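Local coordinates for protein ABC transporter (Caldanaerobius, PDB 4G68) that probably binds xylan-derived oligosaccharides outside the cell as the solute-binding component of an ABC transporter for xylan utilization, at residues E74-K79 with Y375-G380; W229-I234 with Q264-M269. All coordinates share one frame; numbering follows the deposited sequence.

Contact 1: residues E74-K79 with Y375-G380. With XYS (alpha-D-xylopyranose), chain D.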
loop_
_atom_site.group_PDB
_atom_site.type_symbol
_atom_site.label_atom_id
_atom_site.label_comp_id
_atom_site.label_asym_id
_atom_site.label_seq_id
_atom_site.Cartn_x
_atom_site.Cartn_y
_atom_site.Cartn_z
ATOM N N GLU A 74 11.615 -0.592 -12.329
ATOM C CA GLU A 74 13.068 -0.722 -12.025
ATOM C C GLU A 74 13.387 0.159 -10.792
ATOM O O GLU A 74 12.797 1.206 -10.622
ATOM C CB GLU A 74 13.905 -0.260 -13.248
ATOM C CG GLU A 74 13.695 -1.161 -14.449
ATOM C CD GLU A 74 14.311 -2.559 -14.304
ATOM O OE1 GLU A 74 14.926 -2.919 -13.228
ATOM O OE2 GLU A 74 14.175 -3.353 -15.279
ATOM N N PRO A 75 14.309 -0.264 -9.911
ATOM C CA PRO A 75 15.152 -1.433 -10.070
ATOM C C PRO A 75 14.553 -2.751 -9.579
ATOM O O PRO A 75 15.261 -3.793 -9.664
ATOM C CB PRO A 75 16.387 -1.094 -9.232
ATOM C CG PRO A 75 15.804 -0.247 -8.092
ATOM C CD PRO A 75 14.730 0.570 -8.764
ATOM N N ALA A 76 13.333 -2.750 -9.052
ATOM C CA ALA A 76 12.746 -3.985 -8.474
ATOM C C ALA A 76 12.703 -5.118 -9.464
ATOM O O ALA A 76 13.070 -6.235 -9.136
ATOM C CB ALA A 76 11.383 -3.754 -7.824
ATOM N N LYS A 77 12.313 -4.843 -10.726
ATOM C CA LYS A 77 12.178 -5.955 -11.671
ATOM C C LYS A 77 13.553 -6.682 -11.796
ATOM O O LYS A 77 13.600 -7.929 -11.728
ATOM C CB LYS A 77 11.699 -5.421 -13.037
ATOM C CG LYS A 77 11.604 -6.487 -14.147
ATOM C CD LYS A 77 11.312 -5.737 -15.472
ATOM C CE LYS A 77 11.501 -6.636 -16.680
ATOM N NZ LYS A 77 10.705 -7.899 -16.606
ATOM N N THR A 78 14.642 -5.904 -11.872
ATOM C CA THR A 78 15.964 -6.509 -12.057
ATOM C C THR A 78 16.370 -7.261 -10.773
ATOM O O THR A 78 16.954 -8.368 -10.814
ATOM C CB THR A 78 17.000 -5.417 -12.326
ATOM O OG1 THR A 78 16.675 -4.725 -13.542
ATOM C CG2 THR A 78 18.401 -6.026 -12.446
ATOM N N LYS A 79 16.071 -6.643 -9.633
ATOM C CA LYS A 79 16.434 -7.245 -8.352
ATOM C C LYS A 79 15.714 -8.539 -8.076
ATOM O O LYS A 79 16.329 -9.481 -7.545
ATOM C CB LYS A 79 16.180 -6.298 -7.194
ATOM C CG LYS A 79 16.931 -5.018 -7.343
ATOM C CD LYS A 79 18.337 -5.275 -6.958
ATOM C CE LYS A 79 18.775 -4.034 -6.281
ATOM N NZ LYS A 79 20.203 -4.291 -6.103
ATOM N N TYR A 375 13.654 -3.038 1.695
ATOM C CA TYR A 375 14.300 -2.124 2.663
ATOM C C TYR A 375 15.415 -1.368 1.956
ATOM O O TYR A 375 15.580 -0.160 2.149
ATOM C CB TYR A 375 14.893 -2.932 3.787
ATOM C CG TYR A 375 15.413 -2.120 4.928
ATOM C CD1 TYR A 375 14.693 -1.029 5.410
ATOM C CD2 TYR A 375 16.601 -2.506 5.572
ATOM C CE1 TYR A 375 15.132 -0.320 6.513
ATOM C CE2 TYR A 375 17.066 -1.795 6.660
ATOM C CZ TYR A 375 16.320 -0.719 7.117
ATOM O OH TYR A 375 16.774 -0.013 8.204
ATOM N N LEU A 376 16.179 -2.081 1.137
ATOM C CA LEU A 376 17.307 -1.435 0.421
ATOM C C LEU A 376 16.907 -0.498 -0.677
ATOM O O LEU A 376 17.606 0.510 -0.907
ATOM C CB LEU A 376 18.255 -2.496 -0.165
ATOM C CG LEU A 376 19.104 -3.273 0.882
ATOM C CD1 LEU A 376 19.767 -4.422 0.144
ATOM C CD2 LEU A 376 20.105 -2.351 1.565
ATOM N N ILE A 377 15.857 -0.814 -1.448
ATOM C CA ILE A 377 15.492 0.096 -2.550
ATOM C C ILE A 377 14.228 0.979 -2.306
ATOM O O ILE A 377 13.818 1.736 -3.200
ATOM C CB ILE A 377 15.364 -0.608 -3.911
ATOM C CG1 ILE A 377 14.269 -1.659 -3.908
ATOM C CG2 ILE A 377 16.714 -1.220 -4.337
ATOM C CD1 ILE A 377 14.040 -2.288 -5.277
ATOM N N ALA A 378 13.623 0.840 -1.116
ATOM C CA ALA A 378 12.457 1.590 -0.684
ATOM C C ALA A 378 11.185 1.297 -1.484
ATOM O O ALA A 378 10.296 2.115 -1.572
ATOM C CB ALA A 378 12.710 3.133 -0.559
ATOM N N THR A 379 11.043 0.066 -1.956
ATOM C CA THR A 379 9.790 -0.374 -2.555
ATOM C C THR A 379 8.871 -0.965 -1.470
ATOM O O THR A 379 7.740 -1.315 -1.752
ATOM C CB THR A 379 10.036 -1.499 -3.602
ATOM O OG1 THR A 379 10.969 -2.418 -3.093
ATOM C CG2 THR A 379 10.617 -0.914 -4.897
ATOM N N GLY A 380 9.339 -1.043 -0.233
ATOM C CA GLY A 380 8.433 -1.491 0.840
ATOM C C GLY A 380 9.093 -1.367 2.181
ATOM O O GLY A 380 10.254 -0.967 2.222
HETATM C C1 XYS D . 7.634 -1.952 -8.337
HETATM C C2 XYS D . 6.156 -2.063 -8.781
HETATM C C3 XYS D . 5.142 -1.492 -7.780
HETATM C C4 XYS D . 5.516 -1.891 -6.342
HETATM C C5 XYS D . 6.956 -1.478 -6.043
HETATM O O1 XYS D . 8.517 -1.458 -9.294
HETATM O O2 XYS D . 5.862 -1.618 -10.048
HETATM O O3 XYS D . 3.897 -1.950 -8.163
HETATM O O4 XYS D . 4.567 -1.538 -5.362
HETATM O O5 XYS D . 7.860 -1.482 -7.047
#
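Part of the glycan pocket lining is built here, where Pro75 and Ala76, at which helix 76-90 begins, meet Ile377, the last residue of helix 356-377, and Thr379 just beyond it. Ile377 carries the contact with two methyls. Its CG1 sits between the backbone N and the carbonyl carbon (chi1 62°), and the extended chi2 (175°) carries Ile377 CD1 over the first turn of the other helix, 3.8 Å from Ala76 CA and 3.9 Å from Pro75 CG. Ile377 CG2 lies 4.0 Å from Pro75 CG and supports the aliphatic part of Lys79, whose CE comes equally near. Pro75, which follows a cis peptide bond, offers its ring carbon as a compact apolar surface, and its carbonyl O accepts a helical hydrogen bond from Lys79 N. Ala76 is small enough to let Ile377 CD1 reach its backbone while Ala76 CB meets Thr379 CG2 at 4.1 Å. An alanine in place of Ile377 would probably open a gap beside Pro75 and Ala76 and deprive the Lys79 chain of its apolar support. Ala378, with positive phi, ends the helix, turning the chain so Thr379 can face the sugar. The Thr379 hydroxyl OG1 is hydrogen-bonded to Asp374 OD1, and Thr379 CG2 approaches alpha-D-xylopyranose O5 at 3.5 Å. Ala76 CB is 4.0 Å from alpha-D-xylopyranose O1; Thr72 OG1 and Gly73 N are hydrogen-bonded to the same sugar. With no hydrogen bond between them, the two segments meet by apolar packing alone, and Ala76 and Thr379 present methyl groups to a xylose gripped by polar atoms of the preceding loop.

Contact 2: residues W229-I234 with Q264-M269. With XYP (beta-D-xylopyranose), chain B.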
loop_
_atom_site.group_PDB
_atom_site.type_symbol
_atom_site.label_atom_id
_atom_site.label_comp_id
_atom_site.label_asym_id
_atom_site.label_seq_id
_atom_site.Cartn_x
_atom_site.Cartn_y
_atom_site.Cartn_z
ATOM N N TRP A 229 -6.763 6.071 -0.917
ATOM C CA TRP A 229 -5.886 6.313 0.227
ATOM C C TRP A 229 -6.083 7.625 0.890
ATOM O O TRP A 229 -6.031 7.714 2.156
ATOM C CB TRP A 229 -4.416 6.151 -0.135
ATOM C CG TRP A 229 -3.985 4.709 -0.148
ATOM C CD1 TRP A 229 -4.511 3.625 -0.899
ATOM C CD2 TRP A 229 -2.915 4.129 0.653
ATOM N NE1 TRP A 229 -3.827 2.483 -0.580
ATOM C CE2 TRP A 229 -2.880 2.718 0.357
ATOM C CE3 TRP A 229 -2.019 4.645 1.612
ATOM C CZ2 TRP A 229 -1.925 1.839 0.951
ATOM C CZ3 TRP A 229 -1.095 3.759 2.217
ATOM C CH2 TRP A 229 -1.060 2.387 1.896
ATOM N N TYR A 230 -6.354 8.642 0.050
ATOM C CA TYR A 230 -6.600 9.969 0.625
ATOM C C TYR A 230 -7.882 9.941 1.506
ATOM O O TYR A 230 -7.883 10.431 2.676
ATOM C CB TYR A 230 -6.792 11.013 -0.471
ATOM C CG TYR A 230 -5.587 11.471 -1.212
ATOM C CD1 TYR A 230 -5.235 12.834 -1.200
ATOM C CD2 TYR A 230 -4.890 10.581 -2.029
ATOM C CE1 TYR A 230 -4.099 13.296 -1.928
ATOM C CE2 TYR A 230 -3.766 10.997 -2.810
ATOM C CZ TYR A 230 -3.397 12.349 -2.730
ATOM O OH TYR A 230 -2.321 12.794 -3.458
ATOM N N TYR A 231 -8.962 9.391 0.943
ATOM C CA TYR A 231 -10.227 9.346 1.721
ATOM C C TYR A 231 -9.951 8.542 3.028
ATOM O O TYR A 231 -10.275 8.978 4.153
ATOM C CB TYR A 231 -11.375 8.682 0.925
ATOM C CG TYR A 231 -12.555 8.585 1.832
ATOM C CD1 TYR A 231 -13.464 9.639 1.890
ATOM C CD2 TYR A 231 -12.750 7.492 2.662
ATOM C CE1 TYR A 231 -14.524 9.629 2.785
ATOM C CE2 TYR A 231 -13.833 7.431 3.565
ATOM C CZ TYR A 231 -14.690 8.515 3.597
ATOM O OH TYR A 231 -15.705 8.508 4.500
ATOM N N ASP A 232 -9.345 7.351 2.897
ATOM C CA ASP A 232 -9.269 6.450 4.057
ATOM C C ASP A 232 -8.453 7.139 5.144
ATOM O O ASP A 232 -8.793 7.032 6.350
ATOM C CB ASP A 232 -8.595 5.119 3.672
ATOM C CG ASP A 232 -9.408 4.293 2.693
ATOM O OD1 ASP A 232 -10.566 4.617 2.391
ATOM O OD2 ASP A 232 -8.869 3.309 2.207
HETATM N N MSE A 233 -7.387 7.872 4.774
HETATM C CA MSE A 233 -6.623 8.681 5.782
HETATM C C MSE A 233 -7.407 9.757 6.366
HETATM O O MSE A 233 -7.323 9.939 7.578
HETATM C CB MSE A 233 -5.273 9.212 5.216
HETATM C CG MSE A 233 -4.728 10.372 6.088
HETATM SE SE MSE A 233 -4.237 9.694 7.866
HETATM C CE MSE A 233 -2.977 8.601 6.889
ATOM N N ILE A 234 -8.107 10.473 5.556
ATOM C CA ILE A 234 -8.864 11.594 6.135
ATOM C C ILE A 234 -9.943 11.002 7.110
ATOM O O ILE A 234 -10.212 11.563 8.226
ATOM C CB ILE A 234 -9.510 12.418 5.010
ATOM C CG1 ILE A 234 -8.439 13.171 4.198
ATOM C CG2 ILE A 234 -10.441 13.486 5.594
ATOM C CD1 ILE A 234 -9.037 13.789 2.931
ATOM N N GLN A 264 -16.418 15.415 2.645
ATOM C CA GLN A 264 -16.349 16.823 2.432
ATOM C C GLN A 264 -14.919 17.359 2.372
ATOM O O GLN A 264 -14.618 18.212 1.493
ATOM C CB GLN A 264 -17.174 17.588 3.495
ATOM C CG GLN A 264 -17.136 19.091 3.216
ATOM C CD GLN A 264 -17.932 19.472 1.974
ATOM O OE1 GLN A 264 -19.145 19.291 1.917
ATOM N NE2 GLN A 264 -17.249 19.985 0.950
ATOM N N LYS A 265 -14.053 16.940 3.328
ATOM C CA LYS A 265 -12.624 17.384 3.328
ATOM C C LYS A 265 -11.873 16.942 2.062
ATOM O O LYS A 265 -11.007 17.687 1.542
ATOM C CB LYS A 265 -11.850 16.797 4.511
ATOM C CG LYS A 265 -12.271 17.245 5.902
ATOM C CD LYS A 265 -12.227 18.688 6.214
ATOM C CE LYS A 265 -12.198 18.896 7.770
ATOM N NZ LYS A 265 -13.406 18.396 8.523
ATOM N N LEU A 266 -12.185 15.758 1.574
ATOM C CA LEU A 266 -11.581 15.282 0.297
ATOM C C LEU A 266 -12.037 16.259 -0.816
ATOM O O LEU A 266 -11.265 16.717 -1.645
ATOM C CB LEU A 266 -12.151 13.891 -0.053
ATOM C CG LEU A 266 -11.270 12.800 -0.664
ATOM C CD1 LEU A 266 -11.970 11.901 -1.653
ATOM C CD2 LEU A 266 -9.838 13.174 -0.988
ATOM N N GLN A 267 -13.305 16.602 -0.806
ATOM C CA GLN A 267 -13.779 17.517 -1.922
ATOM C C GLN A 267 -13.233 18.950 -1.708
ATOM O O GLN A 267 -13.052 19.671 -2.701
ATOM C CB GLN A 267 -15.323 17.501 -2.054
ATOM C CG GLN A 267 -15.830 16.145 -2.581
ATOM C CD GLN A 267 -17.299 16.127 -3.046
ATOM O OE1 GLN A 267 -17.679 15.452 -4.013
ATOM N NE2 GLN A 267 -18.095 16.870 -2.373
ATOM N N ASP A 268 -12.935 19.327 -0.460
ATOM C CA ASP A 268 -12.303 20.620 -0.106
ATOM C C ASP A 268 -10.933 20.647 -0.755
ATOM O O ASP A 268 -10.542 21.691 -1.303
ATOM C CB ASP A 268 -12.103 20.813 1.391
ATOM C CG ASP A 268 -13.391 21.123 2.136
ATOM O OD1 ASP A 268 -14.390 21.549 1.502
ATOM O OD2 ASP A 268 -13.388 21.016 3.377
HETATM N N MSE A 269 -10.214 19.495 -0.731
HETATM C CA MSE A 269 -8.948 19.415 -1.493
HETATM C C MSE A 269 -9.222 19.620 -2.938
HETATM O O MSE A 269 -8.480 20.355 -3.524
HETATM C CB MSE A 269 -8.240 18.070 -1.276
HETATM C CG MSE A 269 -7.954 17.939 0.198
HETATM SE SE MSE A 269 -6.881 16.299 0.493
HETATM C CE MSE A 269 -5.212 16.881 -0.423
HETATM C C1 XYP B . -1.385 -1.695 -3.438
HETATM C C2 XYP B . -2.691 -2.229 -4.017
HETATM C C3 XYP B . -3.832 -1.354 -3.485
HETATM C C4 XYP B . -3.769 -1.182 -1.946
HETATM C C5 XYP B . -2.339 -0.837 -1.439
HETATM O O2 XYP B . -2.602 -2.244 -5.427
HETATM O O3 XYP B . -5.062 -1.987 -3.903
HETATM O O4 XYP B . -4.682 -0.189 -1.469
HETATM O O5 XYP B . -1.386 -1.714 -2.028
#
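Helices 229-234 and 264-269 cross at 130° between their N-to-C directions, with segment axes 9.7 Å apart at closest approach and Tyr231 nearest Leu266. Leu266 pushes its two methyls between the side chains of the first helix: Leu266 CD2 lies 3.8 Å from Tyr230 CB and touches Ile234 CD1, whereas CD1 turns to Tyr231 CB. The two branches of Ile234 meet three neighbours: Ile234 CG2 lies 3.8 Å from Lys265 CB, and CD1 reaches the Leu266 backbone and the selenium of Met269, a selenomethionine. The long, flexible Met269 chain bends at its last torsion (chi3 67°) and brings Met269 CE to the edge of the Tyr230 ring, 4.0 Å from Tyr230 CE1. Lys265 gives only its aliphatic base to Ile234, its amine leading away to a salt bridge with Glu238. The Tyr231 hydroxyl bonds to the carbonyl of Phe259, on helix 257-271. On helix 225-239, Trp229 reaches the glycan: its NE1 donates a nearly straight hydrogen bond (167°) of 2.9 Å to beta-D-xylopyranose O4, which lies at the indole edge near its plane. Apolar packing carries the interface between the segments, with the Tyr231 hydroxyl adding a polar tie beyond them, while the first helix presents a directional N-H to the sugar.

Contacts 1 and 2 lie on opposite sides of the chain's centre, their own centres 29 Å apart and their nearest atoms about 10 Å apart, so they do not touch. What they share is the bound glycan, which runs between them: the two contacts reach different xylose units, and the Thr379 side chain of contact 1 also lies about 6 Å from a beta-D-xylopyranose. Along the chain, contact 2 is nested within the loop that contact 1 closes. The pairing of 74-79 with 375-380 therefore joins distant parts of the sequence beside the pocket, whereas 264-269 backs the helix that carries Trp229, consistent with a ligand held between two lobes of a solute-binding protein.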